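Local coordinates for protein Endonuclease/exonuclease/phosphatase (Leptotrichia buccalis C-1013-b, PDB 3TEB) that probably acts as a magnesium-dependent nuclease or related hydrolase of the DNase I-like endonuclease/exonuclease/phosphatase family, at residues A[77-82]-A[96-101]; A[205-210]-A[242-247]. All blocks are in the same frame, centred on the assembly; numbering follows the deposited sequence.

Contact 1 of 2, residues A[77-82]-A[96-101]; sequences YYLHWS and AVITRH
Tyr77 meets Arg100 with its ring: CA of Arg100 sits over one face toward the rim, while Arg100 CG comes 3.4 Å from Tyr77 OH. That hydroxyl is hydrogen-bonded to the backbone O of Tyr35, and the guanidinium, steeply inclined to the ring, reaches the backbone O of Gln34 through NH1. An alanine in place of Tyr77 would probably leave the aliphatic part of Arg100 without its aromatic support and Tyr35 O without its hydroxyl partner. Tyr78 begins the regular pairing, its N bonded to Thr99 O at 2.8 Å and its O receiving Thr99 N at 3.0 Å. Its ring atom CD2 approaches His101 O edge-on at 3.5 Å. The two strands form an antiparallel beta hairpin, in which 78-84 is an outermost strand of a mixed sheet of the DNase I-like fold and 91-99 joins it to 37-46. Leu79 CD1 touches Ile98 CD1 at 3.6 Å and also Ala96 CB, on the face covered by helix 61-69. His80 pairs with Val97 through two backbone bonds nearly in line with their carbonyls, and its ring edge faces Val97 O and Thr99 CG2. In Trp81, chi1 of 176° sets CG anti to the backbone N. The indole meets Ala96 CB at its edge and in its plane, with Trp81 CD1 3.9 Å from that methyl.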
# COMPACT_ATOMS: atom_id res chain seq x y z
N TYR A 77 10.28 12.02 -7.83
CA TYR A 77 9.17 11.22 -7.34
C TYR A 77 7.91 12.05 -7.10
O TYR A 77 7.99 13.24 -6.78
CB TYR A 77 9.60 10.45 -6.11
CG TYR A 77 10.25 9.13 -6.44
CD1 TYR A 77 11.61 9.05 -6.75
CD2 TYR A 77 9.51 7.95 -6.46
CE1 TYR A 77 12.20 7.83 -7.06
CE2 TYR A 77 10.09 6.73 -6.76
CZ TYR A 77 11.43 6.68 -7.06
OH TYR A 77 11.99 5.47 -7.37
N TYR A 78 6.75 11.45 -7.30
CA TYR A 78 5.52 12.20 -7.13
C TYR A 78 4.65 11.57 -6.06
O TYR A 78 4.60 10.35 -5.92
CB TYR A 78 4.79 12.37 -8.46
CG TYR A 78 5.70 12.81 -9.59
CD1 TYR A 78 6.28 14.08 -9.60
CD2 TYR A 78 6.00 11.94 -10.65
CE1 TYR A 78 7.14 14.48 -10.63
CE2 TYR A 78 6.85 12.33 -11.70
CZ TYR A 78 7.41 13.60 -11.68
OH TYR A 78 8.25 14.01 -12.71
N LEU A 79 3.99 12.42 -5.27
CA LEU A 79 3.22 11.96 -4.13
C LEU A 79 1.73 12.19 -4.33
O LEU A 79 1.30 13.28 -4.71
CB LEU A 79 3.67 12.69 -2.86
CG LEU A 79 2.72 12.64 -1.66
CD1 LEU A 79 2.53 11.22 -1.12
CD2 LEU A 79 3.19 13.54 -0.56
N HIS A 80 0.93 11.16 -4.06
CA HIS A 80 -0.52 11.30 -4.05
C HIS A 80 -1.06 10.68 -2.79
O HIS A 80 -0.79 9.51 -2.51
CB HIS A 80 -1.13 10.65 -5.29
CG HIS A 80 -0.38 10.96 -6.54
ND1 HIS A 80 -0.68 12.05 -7.34
CD2 HIS A 80 0.69 10.35 -7.12
CE1 HIS A 80 0.15 12.08 -8.37
NE2 HIS A 80 0.99 11.06 -8.26
N TRP A 81 -1.78 11.47 -2.01
CA TRP A 81 -2.19 11.05 -0.69
C TRP A 81 -3.65 11.35 -0.49
O TRP A 81 -4.19 12.27 -1.09
CB TRP A 81 -1.37 11.78 0.38
CG TRP A 81 -1.77 11.49 1.82
CD1 TRP A 81 -1.35 10.44 2.60
CD2 TRP A 81 -2.65 12.26 2.64
NE1 TRP A 81 -1.92 10.51 3.86
CE2 TRP A 81 -2.72 11.61 3.91
CE3 TRP A 81 -3.37 13.43 2.43
CZ2 TRP A 81 -3.50 12.09 4.95
CZ3 TRP A 81 -4.14 13.91 3.47
CH2 TRP A 81 -4.20 13.24 4.72
N SER A 82 -4.28 10.57 0.37
CA SER A 82 -5.66 10.83 0.70
C SER A 82 -5.98 10.46 2.12
O SER A 82 -5.59 9.38 2.58
CB SER A 82 -6.56 10.04 -0.24
OG SER A 82 -7.90 10.50 -0.12
N ALA A 96 -1.15 6.41 0.65
CA ALA A 96 -0.47 7.18 -0.37
C ALA A 96 0.13 6.30 -1.45
O ALA A 96 0.19 5.08 -1.30
CB ALA A 96 0.58 8.07 0.24
N VAL A 97 0.53 6.93 -2.55
CA VAL A 97 1.28 6.26 -3.59
C VAL A 97 2.39 7.21 -3.98
O VAL A 97 2.16 8.40 -4.18
CB VAL A 97 0.42 6.01 -4.85
CG1 VAL A 97 1.26 5.39 -5.94
CG2 VAL A 97 -0.78 5.12 -4.54
N ILE A 98 3.61 6.71 -4.06
CA ILE A 98 4.71 7.48 -4.64
C ILE A 98 5.05 6.88 -6.00
O ILE A 98 4.95 5.66 -6.18
CB ILE A 98 5.98 7.43 -3.78
CG1 ILE A 98 5.71 7.85 -2.33
CG2 ILE A 98 7.08 8.27 -4.41
CD1 ILE A 98 5.44 9.33 -2.11
N THR A 99 5.45 7.71 -6.96
CA THR A 99 5.81 7.17 -8.25
C THR A 99 6.90 7.92 -8.98
O THR A 99 7.00 9.14 -8.87
CB THR A 99 4.57 6.90 -9.17
OG1 THR A 99 5.01 6.31 -10.41
CG2 THR A 99 3.74 8.15 -9.44
N ARG A 100 7.71 7.15 -9.70
CA ARG A 100 8.75 7.62 -10.62
C ARG A 100 8.16 8.17 -11.91
O ARG A 100 8.81 8.96 -12.61
CB ARG A 100 9.62 6.44 -11.01
CG ARG A 100 11.01 6.45 -10.51
CD ARG A 100 11.66 5.12 -10.80
NE ARG A 100 11.80 4.88 -12.24
CZ ARG A 100 12.02 3.69 -12.81
NH1 ARG A 100 12.13 2.60 -12.07
NH2 ARG A 100 12.12 3.60 -14.13
N HIS A 101 6.95 7.71 -12.24
CA HIS A 101 6.29 8.01 -13.50
C HIS A 101 5.26 9.11 -13.38
O HIS A 101 4.61 9.24 -12.36
CB HIS A 101 5.56 6.78 -14.01
CG HIS A 101 6.46 5.60 -14.21
ND1 HIS A 101 7.36 5.52 -15.25
CD2 HIS A 101 6.60 4.45 -13.51
CE1 HIS A 101 8.01 4.38 -15.18
NE2 HIS A 101 7.57 3.71 -14.13

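Contact 2 of 2, residues A[205-210]-A[242-247]; sequences KKDDGI and SKVIFN
Asp207 OD2 accepts the backbone N-H of Val244 at 2.9 Å in an almost straight bond (174°), met on the syn side and 20° out of the carboxylate plane. This bond ties the loop to the strand. A second bond joins the backbones, from Ser242 N to Lys205 O at 3.0 Å, where 205-206 lies as a short, weakly bonded parallel strand beside 239-245 at the margin of the sheet. The other carboxylate oxygen of Asp207, OD1, takes a bond from Gly209 N in its own loop, but a weak one that adds little. Within the loop, Asp208 OD1 receives Ile210 N from above its carboxylate plane, forming an Asx turn. Lys243 bends at chi2, and its CD comes 3.9 Å from Asp207 CG while CE lies against the backbone of Lys206. Val244 packs at the other end: CG1 and CG2 each approach Ile210 O at 3.4 Å, and CG2 also touches Gly209 C. Lys243 NZ, which has a long, weak ion pair with Glu241 OE2, stands 5.7 Å from Asp207 OD2, too far for a salt bridge. Any attraction between these two charges is therefore likely to be weak, and the carboxylate is anchored to the strand by the peptide N-H of Val244.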
# COMPACT_ATOMS: atom_id res chain seq x y z
N LYS A 205 10.00 -16.84 -8.29
CA LYS A 205 10.78 -16.99 -7.05
C LYS A 205 10.05 -16.30 -5.90
O LYS A 205 9.51 -15.21 -6.08
CB LYS A 205 12.18 -16.42 -7.23
CG LYS A 205 13.12 -17.38 -7.90
CD LYS A 205 14.17 -16.72 -8.78
CE LYS A 205 14.94 -17.81 -9.53
NZ LYS A 205 16.17 -17.35 -10.23
N LYS A 206 10.02 -16.95 -4.74
CA LYS A 206 9.39 -16.38 -3.54
C LYS A 206 10.04 -16.91 -2.28
O LYS A 206 10.66 -17.97 -2.28
CB LYS A 206 7.89 -16.67 -3.51
CG LYS A 206 7.48 -18.08 -3.92
CD LYS A 206 6.00 -18.33 -3.66
CE LYS A 206 5.40 -19.35 -4.62
NZ LYS A 206 5.22 -18.74 -5.97
N ASP A 207 9.90 -16.14 -1.21
CA ASP A 207 10.27 -16.57 0.14
C ASP A 207 8.99 -17.05 0.84
O ASP A 207 7.96 -17.21 0.18
CB ASP A 207 10.95 -15.43 0.90
CG ASP A 207 10.11 -14.13 0.94
OD1 ASP A 207 8.91 -14.15 0.55
OD2 ASP A 207 10.67 -13.09 1.38
N ASP A 208 9.06 -17.25 2.16
CA ASP A 208 7.91 -17.71 2.95
C ASP A 208 6.71 -16.75 2.96
O ASP A 208 5.58 -17.16 3.26
CB ASP A 208 8.34 -18.02 4.39
CG ASP A 208 8.96 -16.83 5.10
OD1 ASP A 208 8.75 -15.66 4.68
OD2 ASP A 208 9.66 -17.07 6.11
N GLY A 209 6.97 -15.48 2.66
CA GLY A 209 5.94 -14.49 2.44
C GLY A 209 5.34 -13.82 3.67
O GLY A 209 4.41 -13.03 3.54
N ILE A 210 5.87 -14.13 4.85
CA ILE A 210 5.41 -13.56 6.12
C ILE A 210 5.58 -12.04 6.16
O ILE A 210 6.69 -11.55 5.94
CB ILE A 210 6.18 -14.23 7.31
CG1 ILE A 210 5.92 -15.74 7.33
CG2 ILE A 210 5.84 -13.58 8.67
CD1 ILE A 210 4.44 -16.14 7.26
N SER A 242 8.79 -12.33 -5.76
CA SER A 242 8.03 -11.67 -4.70
C SER A 242 8.69 -11.85 -3.34
O SER A 242 8.46 -12.84 -2.65
CB SER A 242 6.60 -12.21 -4.64
OG SER A 242 5.93 -11.73 -3.49
N LYS A 243 9.51 -10.88 -2.94
CA LYS A 243 10.19 -10.96 -1.65
C LYS A 243 9.57 -10.07 -0.58
O LYS A 243 8.95 -9.05 -0.90
CB LYS A 243 11.69 -10.66 -1.79
CG LYS A 243 12.47 -11.67 -2.61
CD LYS A 243 11.99 -13.12 -2.34
CE LYS A 243 12.53 -14.15 -3.35
NZ LYS A 243 13.91 -14.56 -3.02
N VAL A 244 9.74 -10.46 0.67
CA VAL A 244 9.44 -9.59 1.80
C VAL A 244 10.67 -8.72 2.03
O VAL A 244 11.79 -9.15 1.75
CB VAL A 244 9.05 -10.40 3.05
CG1 VAL A 244 8.80 -9.47 4.24
CG2 VAL A 244 7.82 -11.24 2.77
N ILE A 245 10.45 -7.50 2.50
CA ILE A 245 11.53 -6.56 2.76
C ILE A 245 11.26 -5.80 4.07
O ILE A 245 10.10 -5.71 4.54
CB ILE A 245 11.75 -5.61 1.54
CG1 ILE A 245 12.95 -4.69 1.76
CG2 ILE A 245 10.50 -4.81 1.22
CD1 ILE A 245 13.45 -4.05 0.51
N PHE A 246 12.34 -5.28 4.67
CA PHE A 246 12.32 -4.58 5.97
C PHE A 246 11.91 -5.50 7.10
O PHE A 246 10.99 -5.19 7.86
CB PHE A 246 11.43 -3.32 5.94
CG PHE A 246 11.74 -2.39 4.81
CD1 PHE A 246 13.03 -1.92 4.62
CD2 PHE A 246 10.74 -1.99 3.94
CE1 PHE A 246 13.32 -1.06 3.56
CE2 PHE A 246 11.01 -1.13 2.89
CZ PHE A 246 12.30 -0.66 2.70
N ASN A 247 12.61 -6.63 7.20
CA ASN A 247 12.28 -7.66 8.17
C ASN A 247 13.53 -8.13 8.92
O ASN A 247 13.60 -9.27 9.38
CB ASN A 247 11.64 -8.83 7.44
CG ASN A 247 12.58 -9.48 6.44
OD1 ASN A 247 13.64 -8.96 6.12
ND2 ASN A 247 12.18 -10.64 5.93

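How the contacts relate
From the N terminus, the chain first closes contact 1, where 77-82 and 96-101 are separated by a short connection containing the rest of the hairpin strands. Contact 2 opens much later and spans a longer loop, from 205-210 to 242-247, which includes strand 225-233 of the second large sheet. The two are therefore in series, neither nested nor crossed. Both belong to one seven-stranded mixed sheet, at opposite margins: contact 1 joins outermost strand 78-84 to 91-99, and contact 2 joins 205-206 to 239-245. Strands 37-46, 4-10 and 259-264 lie between these pairs. The contact centres are 23 Å apart, with no direct touch.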